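Local coordinates for DinB-like domain-containing protein (Enterococcus faecalis, PDB 3CEX) that is of unknown function but has the helical-bundle fold of the DinB superfamily, some of whose members bind a metal ion, at residues A[76-81]-A[99-104]; A[49-54]-A[109-114]. One frame throughout, in Å; residues are numbered along the deposited sequence.

Contact 1: residues A[76-81]-A[99-104]; sequences EKFALD and VVVAEK
The last turn of helix 74-78 and the loop that follows it run beside an extended part of the connection leading into helix 104-124. At Lys77 the link is made by the backbone and a solvent molecule: water 1 accepts a hydrogen bond from Ala102 N at 3.2 Å and gives a weak one to Lys77 O, bridging the two backbones where no direct hydrogen bond joins the segments. Phe78 follows, and its CA lies 6.3 Å from the CA of Val101. Its first torsion sets CG beside the backbone N and anti to the carbonyl carbon (chi1 -86°), and the ring extends alongside Val101, the two side chains pointing the same way. The rim carbon CE2 comes to 3.5 Å from Val101 CG1, and CD2 is almost as near to that methyl, which approaches the ring obliquely. Beyond this pair the ring meets Trp49 and Trp69 and rests on Leu106 and Leu107 of helix 104-124. Ala79, the first residue past the helix, takes a positive phi of 46° and turns the chain into the extended Leu80. Leu80 crosses Val99 obliquely and divides its two methyls between different targets: CD2 lies over the other backbone, 3.8 Å from Val100 O, while CD1 reaches Val99 CG2 at 4.2 Å. Val99 in turn packs on Trp46 and Trp49, so the apolar layer continues into helix 44-62. Two residues on, Val101 O accepts a hydrogen bond from Asn34 ND2, which ties the extended connection to the loop after helix 30-33. With alternate residues Phe78 and Leu80 meeting Val101 and Val99, the end of a short helix and the turn after it pair with an irregular lead-in to a bundle helix, laid against the end of the DinB-like bundle.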
loop_
_atom_site.group_PDB
_atom_site.type_symbol
_atom_site.label_atom_id
_atom_site.label_comp_id
_atom_site.label_asym_id
_atom_site.label_seq_id
_atom_site.Cartn_x
_atom_site.Cartn_y
_atom_site.Cartn_z
ATOM N N GLU A 76 22.933 7.069 15.060
ATOM C CA GLU A 76 24.279 6.518 15.363
ATOM C C GLU A 76 24.438 5.034 15.018
ATOM O O GLU A 76 25.513 4.601 14.656
ATOM C CB GLU A 76 24.624 6.711 16.837
ATOM C CG GLU A 76 24.818 8.174 17.249
ATOM C CD GLU A 76 23.560 8.816 17.806
ATOM O OE1 GLU A 76 22.446 8.359 17.477
ATOM O OE2 GLU A 76 23.679 9.792 18.572
ATOM N N LYS A 77 23.364 4.260 15.110
ATOM C CA LYS A 77 23.392 2.834 14.742
ATOM C C LYS A 77 23.485 2.636 13.247
ATOM O O LYS A 77 24.157 1.721 12.774
ATOM C CB LYS A 77 22.129 2.128 15.221
ATOM C CG LYS A 77 21.846 2.234 16.715
ATOM C CD LYS A 77 22.987 1.769 17.537
ATOM C CE LYS A 77 23.274 0.304 17.370
ATOM N NZ LYS A 77 24.259 -0.065 18.440
ATOM N N PHE A 78 22.771 3.492 12.509
ATOM C CA PHE A 78 22.743 3.441 11.067
ATOM C C PHE A 78 24.054 3.996 10.499
ATOM O O PHE A 78 24.571 3.469 9.513
ATOM C CB PHE A 78 21.522 4.203 10.528
ATOM C CG PHE A 78 20.273 3.374 10.464
ATOM C CD1 PHE A 78 19.442 3.247 11.558
ATOM C CD2 PHE A 78 19.926 2.727 9.291
ATOM C CE1 PHE A 78 18.279 2.491 11.474
ATOM C CE2 PHE A 78 18.787 1.961 9.219
ATOM C CZ PHE A 78 17.960 1.850 10.302
ATOM N N ALA A 79 24.563 5.061 11.113
ATOM C CA ALA A 79 25.782 5.773 10.662
ATOM C C ALA A 79 25.800 6.050 9.157
ATOM O O ALA A 79 26.785 5.771 8.462
ATOM C CB ALA A 79 27.063 5.042 11.117
ATOM N N LEU A 80 24.710 6.622 8.669
ATOM C CA LEU A 80 24.566 6.921 7.241
ATOM C C LEU A 80 25.539 8.019 6.804
ATOM O O LEU A 80 25.792 8.951 7.553
ATOM C CB LEU A 80 23.126 7.334 6.924
ATOM C CG LEU A 80 21.990 6.320 7.135
ATOM C CD1 LEU A 80 20.677 6.896 6.618
ATOM C CD2 LEU A 80 22.321 5.016 6.463
ATOM N N ASP A 81 26.085 7.898 5.594
ATOM C CA ASP A 81 26.880 8.992 5.017
ATOM C C ASP A 81 25.950 10.048 4.408
ATOM O O ASP A 81 26.105 10.457 3.268
ATOM C CB ASP A 81 27.887 8.454 3.994
ATOM C CG ASP A 81 29.040 9.445 3.692
ATOM O OD1 ASP A 81 29.288 10.467 4.445
ATOM O OD2 ASP A 81 29.726 9.155 2.673
ATOM N N VAL A 99 21.991 4.787 1.603
ATOM C CA VAL A 99 21.217 4.218 2.691
ATOM C C VAL A 99 21.436 2.705 2.636
ATOM O O VAL A 99 20.786 1.988 1.880
ATOM C CB VAL A 99 19.744 4.599 2.639
ATOM C CG1 VAL A 99 19.004 3.929 3.814
ATOM C CG2 VAL A 99 19.574 6.156 2.671
ATOM N N VAL A 100 22.427 2.254 3.403
ATOM C CA VAL A 100 22.810 0.858 3.490
ATOM C C VAL A 100 23.060 0.543 4.963
ATOM O O VAL A 100 23.378 1.444 5.739
ATOM C CB VAL A 100 24.078 0.535 2.632
ATOM C CG1 VAL A 100 23.774 0.742 1.158
ATOM C CG2 VAL A 100 25.310 1.380 3.070
ATOM N N VAL A 101 22.892 -0.724 5.343
ATOM C CA VAL A 101 23.097 -1.149 6.730
ATOM C C VAL A 101 24.092 -2.306 6.810
ATOM O O VAL A 101 24.263 -3.083 5.850
ATOM C CB VAL A 101 21.772 -1.590 7.413
ATOM C CG1 VAL A 101 20.836 -0.398 7.651
ATOM C CG2 VAL A 101 21.079 -2.686 6.594
ATOM N N ALA A 102 24.728 -2.430 7.976
ATOM C CA ALA A 102 25.671 -3.521 8.236
ATOM C C ALA A 102 24.960 -4.856 8.518
ATOM O O ALA A 102 25.478 -5.918 8.168
ATOM C CB ALA A 102 26.613 -3.140 9.392
ATOM N N GLU A 103 23.789 -4.797 9.154
ATOM C CA GLU A 103 23.001 -5.987 9.465
ATOM C C GLU A 103 21.503 -5.722 9.327
ATOM O O GLU A 103 21.023 -4.633 9.666
ATOM C CB GLU A 103 23.280 -6.486 10.887
ATOM C CG GLU A 103 24.722 -6.831 11.198
ATOM C CD GLU A 103 25.191 -8.167 10.617
ATOM O OE1 GLU A 103 24.376 -8.915 10.019
ATOM O OE2 GLU A 103 26.393 -8.476 10.799
ATOM N N LYS A 104 20.764 -6.735 8.864
ATOM C CA LYS A 104 19.310 -6.624 8.641
ATOM C C LYS A 104 18.515 -6.281 9.917
ATOM O O LYS A 104 17.558 -5.528 9.860
ATOM C CB LYS A 104 18.743 -7.930 8.092
ATOM C CG LYS A 104 19.120 -8.241 6.679
ATOM C CD LYS A 104 18.338 -9.422 6.139
ATOM C CE LYS A 104 18.576 -10.702 6.883
ATOM N NZ LYS A 104 17.654 -11.731 6.363
HETATM O O HOH W 1 24.659 0.056 9.954
#

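Contact 2: residues A[49-54]-A[109-114]; sequences WHTARE and DYLAAS
Segments 49-54, of helix 44-62, and 109-114, of helix 104-124, run in roughly the same direction, their axes 8.5 Å apart at closest and crossing at 29°. The CA atoms of Ala52 and Leu111 are 4.6 Å apart. The closeness is consistent with the small side chain of Ala52 at the crossing. Its CB points toward the other helix and sits over one face of the Tyr110 ring, a CH-pi contact of 3.9 Å from CB to the ring centroid. Tyr110 holds CG anti to the backbone N (chi1 -179°), so the ring stretches across the interface and its OH comes to 3.5 Å from Arg53 CD; the hydroxyl is hydrogen-bonded to Asp56 OD2. Two helices packed side by side in this way belong to the core of the DinB-type helical bundle. On the flank next to helix 8-25, Leu111 CD1 touches Thr51 CG2 at 4.0 Å and also lies against Ala52, while Phe21 packs on both Thr51 and Leu111. Ser114 OG, placed beside its own backbone N (chi1 -57°), lies 3.0 Å from Ala52 O and 3.1 Å from Tyr110 O. Its one proton can serve either carbonyl, across the interface or within its own helix. Arg53 bends at chi2, its CB above one face of the Trp49 ring, offset toward the rim, and its guanidinium in a cation-pi contact with Trp69.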
loop_
_atom_site.group_PDB
_atom_site.type_symbol
_atom_site.label_atom_id
_atom_site.label_comp_id
_atom_site.label_asym_id
_atom_site.label_seq_id
_atom_site.Cartn_x
_atom_site.Cartn_y
_atom_site.Cartn_z
ATOM N N TRP A 49 14.001 1.623 5.764
ATOM C CA TRP A 49 14.486 2.783 6.513
ATOM C C TRP A 49 13.564 3.983 6.288
ATOM O O TRP A 49 13.152 4.669 7.236
ATOM C CB TRP A 49 15.898 3.136 6.050
ATOM C CG TRP A 49 16.324 4.481 6.497
ATOM C CD1 TRP A 49 16.815 4.808 7.731
ATOM C CD2 TRP A 49 16.291 5.707 5.741
ATOM N NE1 TRP A 49 17.089 6.130 7.772
ATOM C CE2 TRP A 49 16.780 6.707 6.571
ATOM C CE3 TRP A 49 15.890 6.041 4.435
ATOM C CZ2 TRP A 49 16.913 8.037 6.148
ATOM C CZ3 TRP A 49 16.004 7.321 4.021
ATOM C CH2 TRP A 49 16.506 8.325 4.874
ATOM N N HIS A 50 13.201 4.220 5.020
ATOM C CA HIS A 50 12.353 5.361 4.701
ATOM C C HIS A 50 10.977 5.266 5.339
ATOM O O HIS A 50 10.479 6.251 5.829
ATOM C CB HIS A 50 12.166 5.561 3.203
ATOM C CG HIS A 50 11.005 6.450 2.868
ATOM N ND1 HIS A 50 11.099 7.821 2.876
ATOM C CD2 HIS A 50 9.715 6.162 2.560
ATOM C CE1 HIS A 50 9.923 8.343 2.566
ATOM N NE2 HIS A 50 9.061 7.361 2.381
ATOM N N THR A 51 10.373 4.078 5.313
ATOM C CA THR A 51 9.073 3.860 5.941
ATOM C C THR A 51 9.164 4.104 7.447
ATOM O O THR A 51 8.324 4.800 7.993
ATOM C CB THR A 51 8.534 2.467 5.606
ATOM O OG1 THR A 51 8.371 2.402 4.172
ATOM C CG2 THR A 51 7.160 2.165 6.323
ATOM N N ALA A 52 10.166 3.532 8.114
ATOM C CA ALA A 52 10.357 3.760 9.548
ATOM C C ALA A 52 10.601 5.249 9.800
ATOM O O ALA A 52 10.037 5.821 10.735
ATOM C CB ALA A 52 11.502 2.928 10.080
ATOM N N ARG A 53 11.412 5.873 8.963
ATOM C CA ARG A 53 11.764 7.278 9.128
ATOM C C ARG A 53 10.555 8.209 8.948
ATOM O O ARG A 53 10.386 9.178 9.704
ATOM C CB ARG A 53 12.921 7.621 8.169
ATOM C CG ARG A 53 13.592 8.942 8.335
ATOM C CD ARG A 53 14.601 8.974 9.449
ATOM N NE ARG A 53 15.499 10.104 9.194
ATOM C CZ ARG A 53 15.392 11.327 9.714
ATOM N NH1 ARG A 53 14.440 11.629 10.588
ATOM N NH2 ARG A 53 16.270 12.261 9.370
ATOM N N GLU A 54 9.698 7.910 7.975
ATOM C CA GLU A 54 8.575 8.770 7.711
ATOM C C GLU A 54 7.460 8.649 8.776
ATOM O O GLU A 54 6.838 9.654 9.116
ATOM C CB GLU A 54 8.030 8.491 6.300
ATOM C CG GLU A 54 6.930 9.401 5.882
ATOM C CD GLU A 54 7.386 10.790 5.453
ATOM O OE1 GLU A 54 8.484 11.256 5.837
ATOM O OE2 GLU A 54 6.618 11.433 4.717
ATOM N N ASP A 109 14.417 -3.526 13.744
ATOM C CA ASP A 109 14.300 -2.857 15.052
ATOM C C ASP A 109 13.784 -1.422 14.936
ATOM O O ASP A 109 12.888 -0.987 15.710
ATOM C CB ASP A 109 15.645 -2.894 15.790
ATOM C CG ASP A 109 16.046 -4.280 16.238
ATOM O OD1 ASP A 109 15.211 -5.220 16.204
ATOM O OD2 ASP A 109 17.225 -4.431 16.636
ATOM N N TYR A 110 14.303 -0.671 13.971
ATOM C CA TYR A 110 13.852 0.708 13.826
ATOM C C TYR A 110 12.406 0.753 13.282
ATOM O O TYR A 110 11.577 1.543 13.740
ATOM C CB TYR A 110 14.821 1.524 12.951
ATOM C CG TYR A 110 14.436 2.984 12.761
ATOM C CD1 TYR A 110 13.933 3.753 13.818
ATOM C CD2 TYR A 110 14.595 3.599 11.551
ATOM C CE1 TYR A 110 13.580 5.126 13.623
ATOM C CE2 TYR A 110 14.251 4.934 11.361
ATOM C CZ TYR A 110 13.738 5.693 12.389
ATOM O OH TYR A 110 13.408 7.025 12.152
ATOM N N LEU A 111 12.082 -0.119 12.334
ATOM C CA LEU A 111 10.697 -0.194 11.866
ATOM C C LEU A 111 9.719 -0.592 12.987
ATOM O O LEU A 111 8.649 -0.001 13.117
ATOM C CB LEU A 111 10.550 -1.153 10.668
ATOM C CG LEU A 111 9.178 -1.205 9.971
ATOM C CD1 LEU A 111 8.766 0.192 9.441
ATOM C CD2 LEU A 111 9.233 -2.229 8.776
ATOM N N ALA A 112 10.096 -1.574 13.796
ATOM C CA ALA A 112 9.248 -1.998 14.926
ATOM C C ALA A 112 9.016 -0.853 15.914
ATOM O O ALA A 112 7.894 -0.678 16.421
ATOM C CB ALA A 112 9.870 -3.220 15.666
ATOM N N ALA A 113 10.076 -0.080 16.195
ATOM C CA ALA A 113 9.957 1.093 17.047
ATOM C C ALA A 113 9.037 2.134 16.418
ATOM O O ALA A 113 8.227 2.736 17.121
ATOM C CB ALA A 113 11.321 1.704 17.364
ATOM N N SER A 114 9.184 2.400 15.119
ATOM C CA SER A 114 8.326 3.414 14.486
ATOM C C SER A 114 6.862 2.985 14.355
ATOM O O SER A 114 5.970 3.808 14.472
ATOM C CB SER A 114 8.879 3.828 13.128
ATOM O OG SER A 114 10.195 4.302 13.313
#

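How the contacts relate
From the N terminus, the chain first reaches 49-54 in helix 44-62, then passes through 76-81 and 99-104 before returning at 109-114 in helix 104-124. Contact 2 therefore closes a long loop, and contact 1 closes a shorter one nested inside it. The outer closure joins two bundle helices near the centre of the chain; the inner one brings together the end of helix 74-78 and the lead-in to helix 104-124. Their centres are about 13 Å apart, yet they touch through Trp49, whose indole meets Phe78, Leu80 and Val99. Phe78 CE1 also lies 3.8 Å from Tyr110 CD2, so the two contacts pack directly on each other.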